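Local atomic coordinates of transcriptional regulator, MarR family, putative (Bacillus cereus, PDB entry 3BJA), a protein that probably binds DNA and regulates transcription, as other MarR-family proteins do. Residues Y29-V34 with K102-Q107; S45-M50 with L90-K95. All coordinates share one frame; numbering follows the deposited sequence.

How the contacts relate
Contact 1 (29-34 with 102-107) sets the loop ahead of helix 33-44 against helix 95-116. Contact 2 (45-50 with 90-95) pairs the short strand 48-49 with strand 89-93. The two are joined at both ends: helix 33-44 leads from the first segment of contact 1 to that of contact 2, and strand 89-93 runs on into helix 95-116. Contact 2 is therefore nested in the chain loop that contact 1 closes. Their centres lie 18 Å apart, and their nearest atoms are about 8 Å apart without touching. Contact 2 belongs to the winged helix-turn-helix region, which probably binds DNA; contact 1 joins that region to the long helix 95-116.

Contact 1 (Y29-V34 with K102-Q107); sequences YDISYV and KQVDVQ
Y29 lies against one side of helix 95-116, where Q103, V104 and Q107 surround its ring. Q103 comes first. Its CB sits 3.6 Å from Y29 CE1, on the outer half of the ring. Its backbone O is 2.8 Å from Y29 OH. Beyond CG the Q103 chain is extended, and the side chain crosses the tyrosine obliquely, with ring and amide planes 31° apart.

V104 supplies the apolar part of the contact. Its CG2 lies over one face of the Y29 ring, 3.8 Å from the centroid, in a CH-pi contact. The methyl is displaced from the centre toward CG and CD2. CG2, anti to the carbonyl carbon and beside the backbone N, is the branch that V104 presents to the ring. The same CG2 meets I31 CD1 at 4.0 Å, and the one methyl thus touches both Y29 and I31. I31 and V104 approach tip to tip, and both also touch I26 and F36. This is the place where the turn after helix 2-25 packs on helix 95-116, just before helix 33-44 starts. In the MarR fold, helices from both ends of the chain build the dimerisation region, and the winged helix-turn-helix lies between them in sequence.

One turn after Q103, the side chain of Q107 reaches the tyrosine from the edge of its ring. Its chain bends at chi2 (69°), which turns CD back toward Y29. CD lies in the ring plane, 3.8 Å from Y29 CE2. Q107 NE2 is modelled only 2.4 Å from Y29 OH. That approach is too short to be trusted, and the placing of the amide end is doubtful. Q107 also touches Q28, the neighbour of Y29 in the loop.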
# COMPACT_ATOMS: atom_id res chain seq x y z
N TYR A 29 -5.38 2.52 20.07
CA TYR A 29 -4.05 2.09 20.55
C TYR A 29 -2.88 2.97 20.09
O TYR A 29 -1.72 2.58 20.27
CB TYR A 29 -3.78 0.64 20.12
CG TYR A 29 -4.82 -0.31 20.63
CD1 TYR A 29 -4.78 -0.76 21.95
CD2 TYR A 29 -5.87 -0.76 19.81
CE1 TYR A 29 -5.74 -1.62 22.45
CE2 TYR A 29 -6.85 -1.62 20.31
CZ TYR A 29 -6.77 -2.05 21.64
OH TYR A 29 -7.69 -2.89 22.18
N ASP A 30 -3.16 4.15 19.52
CA ASP A 30 -2.11 5.07 19.04
C ASP A 30 -1.09 4.44 18.06
O ASP A 30 0.12 4.66 18.17
CB ASP A 30 -1.43 5.74 20.24
CG ASP A 30 -2.40 6.51 21.07
OD1 ASP A 30 -3.12 7.33 20.50
OD2 ASP A 30 -2.43 6.32 22.31
N ILE A 31 -1.62 3.63 17.14
CA ILE A 31 -0.83 2.98 16.09
C ILE A 31 -1.64 2.97 14.80
O ILE A 31 -2.87 3.09 14.83
CB ILE A 31 -0.42 1.51 16.45
CG1 ILE A 31 -1.61 0.58 16.71
CG2 ILE A 31 0.50 1.50 17.67
CD1 ILE A 31 -1.25 -0.91 16.73
N SER A 32 -0.95 2.84 13.67
CA SER A 32 -1.59 2.72 12.34
C SER A 32 -1.25 1.35 11.80
O SER A 32 -0.52 0.59 12.47
CB SER A 32 -1.07 3.80 11.40
OG SER A 32 0.27 3.53 11.04
N TYR A 33 -1.73 1.03 10.59
CA TYR A 33 -1.47 -0.28 9.97
C TYR A 33 0.04 -0.60 9.91
O TYR A 33 0.44 -1.74 10.17
CB TYR A 33 -2.16 -0.45 8.57
CG TYR A 33 -1.59 0.42 7.44
CD1 TYR A 33 -2.07 1.72 7.20
CD2 TYR A 33 -0.55 -0.06 6.60
CE1 TYR A 33 -1.54 2.54 6.17
CE2 TYR A 33 -0.02 0.74 5.56
CZ TYR A 33 -0.52 2.05 5.34
OH TYR A 33 -0.03 2.88 4.34
N VAL A 34 0.87 0.41 9.60
CA VAL A 34 2.34 0.20 9.49
C VAL A 34 2.96 -0.28 10.83
O VAL A 34 3.69 -1.28 10.83
CB VAL A 34 3.09 1.39 8.79
CG1 VAL A 34 2.87 2.70 9.51
CG2 VAL A 34 4.59 1.10 8.66
N LYS A 102 -1.54 -8.30 22.15
CA LYS A 102 -2.66 -8.99 22.80
C LYS A 102 -3.94 -8.15 22.75
O LYS A 102 -5.00 -8.64 22.32
CB LYS A 102 -2.32 -9.35 24.26
N GLN A 103 -3.81 -6.89 23.16
CA GLN A 103 -4.94 -5.96 23.17
C GLN A 103 -5.47 -5.60 21.77
O GLN A 103 -6.69 -5.49 21.60
CB GLN A 103 -4.60 -4.70 23.99
CG GLN A 103 -4.45 -4.96 25.49
CD GLN A 103 -3.83 -3.81 26.30
OE1 GLN A 103 -3.38 -2.80 25.75
NE2 GLN A 103 -3.79 -3.98 27.61
N VAL A 104 -4.58 -5.44 20.79
CA VAL A 104 -4.99 -5.09 19.41
C VAL A 104 -5.63 -6.28 18.64
O VAL A 104 -6.50 -6.06 17.79
CB VAL A 104 -3.82 -4.48 18.57
CG1 VAL A 104 -4.33 -3.97 17.27
CG2 VAL A 104 -3.21 -3.31 19.28
N ASP A 105 -5.20 -7.52 18.94
CA ASP A 105 -5.75 -8.75 18.31
C ASP A 105 -7.27 -8.87 18.47
O ASP A 105 -7.92 -9.44 17.61
CB ASP A 105 -5.07 -10.03 18.87
CG ASP A 105 -3.64 -10.27 18.33
OD1 ASP A 105 -3.23 -9.72 17.28
OD2 ASP A 105 -2.91 -11.06 18.97
N VAL A 106 -7.81 -8.34 19.57
CA VAL A 106 -9.25 -8.31 19.84
C VAL A 106 -9.95 -7.39 18.82
O VAL A 106 -10.96 -7.80 18.25
CB VAL A 106 -9.57 -7.85 21.30
CG1 VAL A 106 -11.07 -7.87 21.55
CG2 VAL A 106 -8.87 -8.75 22.30
N GLN A 107 -9.41 -6.19 18.58
CA GLN A 107 -9.97 -5.26 17.57
C GLN A 107 -9.77 -5.75 16.14
O GLN A 107 -10.62 -5.50 15.30
CB GLN A 107 -9.45 -3.81 17.70
CG GLN A 107 -10.31 -2.88 18.59
CD GLN A 107 -10.29 -3.19 20.08
OE1 GLN A 107 -11.25 -2.88 20.78
NE2 GLN A 107 -9.23 -3.80 20.56

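Contact 2 (S45-M50 with L90-K95)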
# COMPACT_ATOMS: atom_id res chain seq x y z
N SER A 45 8.21 -13.97 14.39
CA SER A 45 9.67 -14.19 14.41
C SER A 45 10.19 -13.69 15.75
O SER A 45 9.53 -12.91 16.43
CB SER A 45 10.34 -13.41 13.28
OG SER A 45 10.26 -11.99 13.48
N GLY A 46 11.39 -14.10 16.13
CA GLY A 46 11.97 -13.60 17.37
C GLY A 46 12.72 -12.30 17.10
O GLY A 46 12.26 -11.42 16.36
N LYS A 47 13.89 -12.21 17.71
CA LYS A 47 14.80 -11.10 17.53
C LYS A 47 15.39 -11.28 16.12
O LYS A 47 16.23 -12.15 15.91
CB LYS A 47 15.87 -11.15 18.63
CG LYS A 47 16.89 -10.03 18.66
CD LYS A 47 17.97 -10.29 19.71
CE LYS A 47 17.47 -10.17 21.16
NZ LYS A 47 18.51 -10.52 22.17
N VAL A 48 14.89 -10.50 15.17
CA VAL A 48 15.39 -10.51 13.77
C VAL A 48 16.23 -9.25 13.48
O VAL A 48 16.34 -8.35 14.33
CB VAL A 48 14.24 -10.64 12.72
CG1 VAL A 48 13.56 -12.01 12.84
CG2 VAL A 48 13.23 -9.50 12.84
N SER A 49 16.87 -9.24 12.31
CA SER A 49 17.66 -8.10 11.87
C SER A 49 16.74 -7.06 11.23
O SER A 49 15.61 -7.37 10.82
CB SER A 49 18.73 -8.52 10.85
OG SER A 49 18.15 -8.93 9.61
N MSE A 50 17.24 -5.82 11.16
CA MSE A 50 16.55 -4.74 10.46
C MSE A 50 16.23 -5.11 9.02
O MSE A 50 15.14 -4.82 8.53
CB MSE A 50 17.36 -3.43 10.49
CG MSE A 50 16.99 -2.54 11.66
SE MSE A 50 15.29 -1.72 11.23
CE MSE A 50 16.02 -0.26 10.14
N LEU A 90 19.75 -5.56 15.44
CA LEU A 90 18.73 -6.57 15.78
C LEU A 90 17.56 -5.83 16.42
O LEU A 90 17.78 -4.91 17.20
CB LEU A 90 19.28 -7.60 16.77
CG LEU A 90 20.46 -8.45 16.30
CD1 LEU A 90 21.13 -9.18 17.47
CD2 LEU A 90 20.03 -9.40 15.19
N VAL A 91 16.33 -6.25 16.09
CA VAL A 91 15.09 -5.62 16.60
C VAL A 91 14.15 -6.67 17.22
O VAL A 91 14.07 -7.81 16.74
CB VAL A 91 14.31 -4.89 15.47
CG1 VAL A 91 13.23 -3.99 16.06
CG2 VAL A 91 15.25 -4.07 14.61
N TYR A 92 13.43 -6.29 18.26
CA TYR A 92 12.50 -7.19 18.95
C TYR A 92 11.46 -6.45 19.78
O TYR A 92 11.66 -5.27 20.11
CB TYR A 92 13.27 -8.22 19.82
CG TYR A 92 14.16 -7.65 20.90
CD1 TYR A 92 15.42 -7.11 20.58
CD2 TYR A 92 13.79 -7.68 22.25
CE1 TYR A 92 16.28 -6.58 21.58
CE2 TYR A 92 14.64 -7.17 23.27
CZ TYR A 92 15.88 -6.62 22.92
OH TYR A 92 16.72 -6.11 23.89
N LEU A 93 10.35 -7.13 20.07
CA LEU A 93 9.29 -6.58 20.91
C LEU A 93 9.71 -6.51 22.37
O LEU A 93 10.39 -7.40 22.87
CB LEU A 93 7.99 -7.41 20.83
CG LEU A 93 7.15 -7.33 19.57
CD1 LEU A 93 5.94 -8.24 19.72
CD2 LEU A 93 6.70 -5.90 19.27
N THR A 94 9.27 -5.44 23.04
CA THR A 94 9.46 -5.26 24.47
C THR A 94 8.22 -5.90 25.13
O THR A 94 7.29 -6.34 24.42
CB THR A 94 9.50 -3.77 24.87
OG1 THR A 94 8.23 -3.16 24.56
CG2 THR A 94 10.63 -3.03 24.14
N LYS A 95 8.21 -5.92 26.47
CA LYS A 95 7.06 -6.46 27.23
C LYS A 95 5.78 -5.68 26.87
O LYS A 95 4.74 -6.30 26.59
CB LYS A 95 7.34 -6.44 28.73
CG LYS A 95 6.33 -7.23 29.56
CD LYS A 95 6.83 -7.42 31.00
CE LYS A 95 5.80 -8.08 31.90
NZ LYS A 95 6.27 -8.16 33.33
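K47 and Y92 lie side by side and point the same way. K47 CB starts beside Y92 CB, 4.1 Å away. K47 CG is anti to the backbone N (chi1 -177°) and meets both Y92 CD1 and L90 CB, the latter at 3.9 Å. CD passes L90 CD1. The chain then bends at chi3 (-69°), and CE comes over one face of the Y92 ring. K47 CE is 3.7 Å from Y92 CD1, toward the rim, and makes a CH-pi contact. K47 NZ stands over the Y92 ring in a cation-pi contact and forms a salt bridge with E80 of strand 77-81.

The backbones beneath form an antiparallel bridge. V48 and V91 are the hydrogen-bonded pair. V91 N donates to V48 O at 2.7 Å, nearly straight at 171°. The return bond, from V48 N to V91 O, is weak at 3.2 Å. L90 CA also approaches V48 O, at 3.3 Å. Past the bridge, M50, a selenomethionine, sets CG 3.8 Å from V91 CG2. V48 and V91 both touch L42 of helix 33-44.

Strand 48-49 forms one edge of the three-stranded sheet of the winged helix-turn-helix, with strands 89-93 and 77-81 building the wing. S49 OG caps the following helix through K52 N. The lysine's charge is shared between an aromatic face and a carboxylate, and E80 also takes a weak hydrogen bond from Y92 OH. This grouping would tend to keep K47 protonated, and it links the residue just ahead of strand 48-49 to strands 89-93 and 77-81.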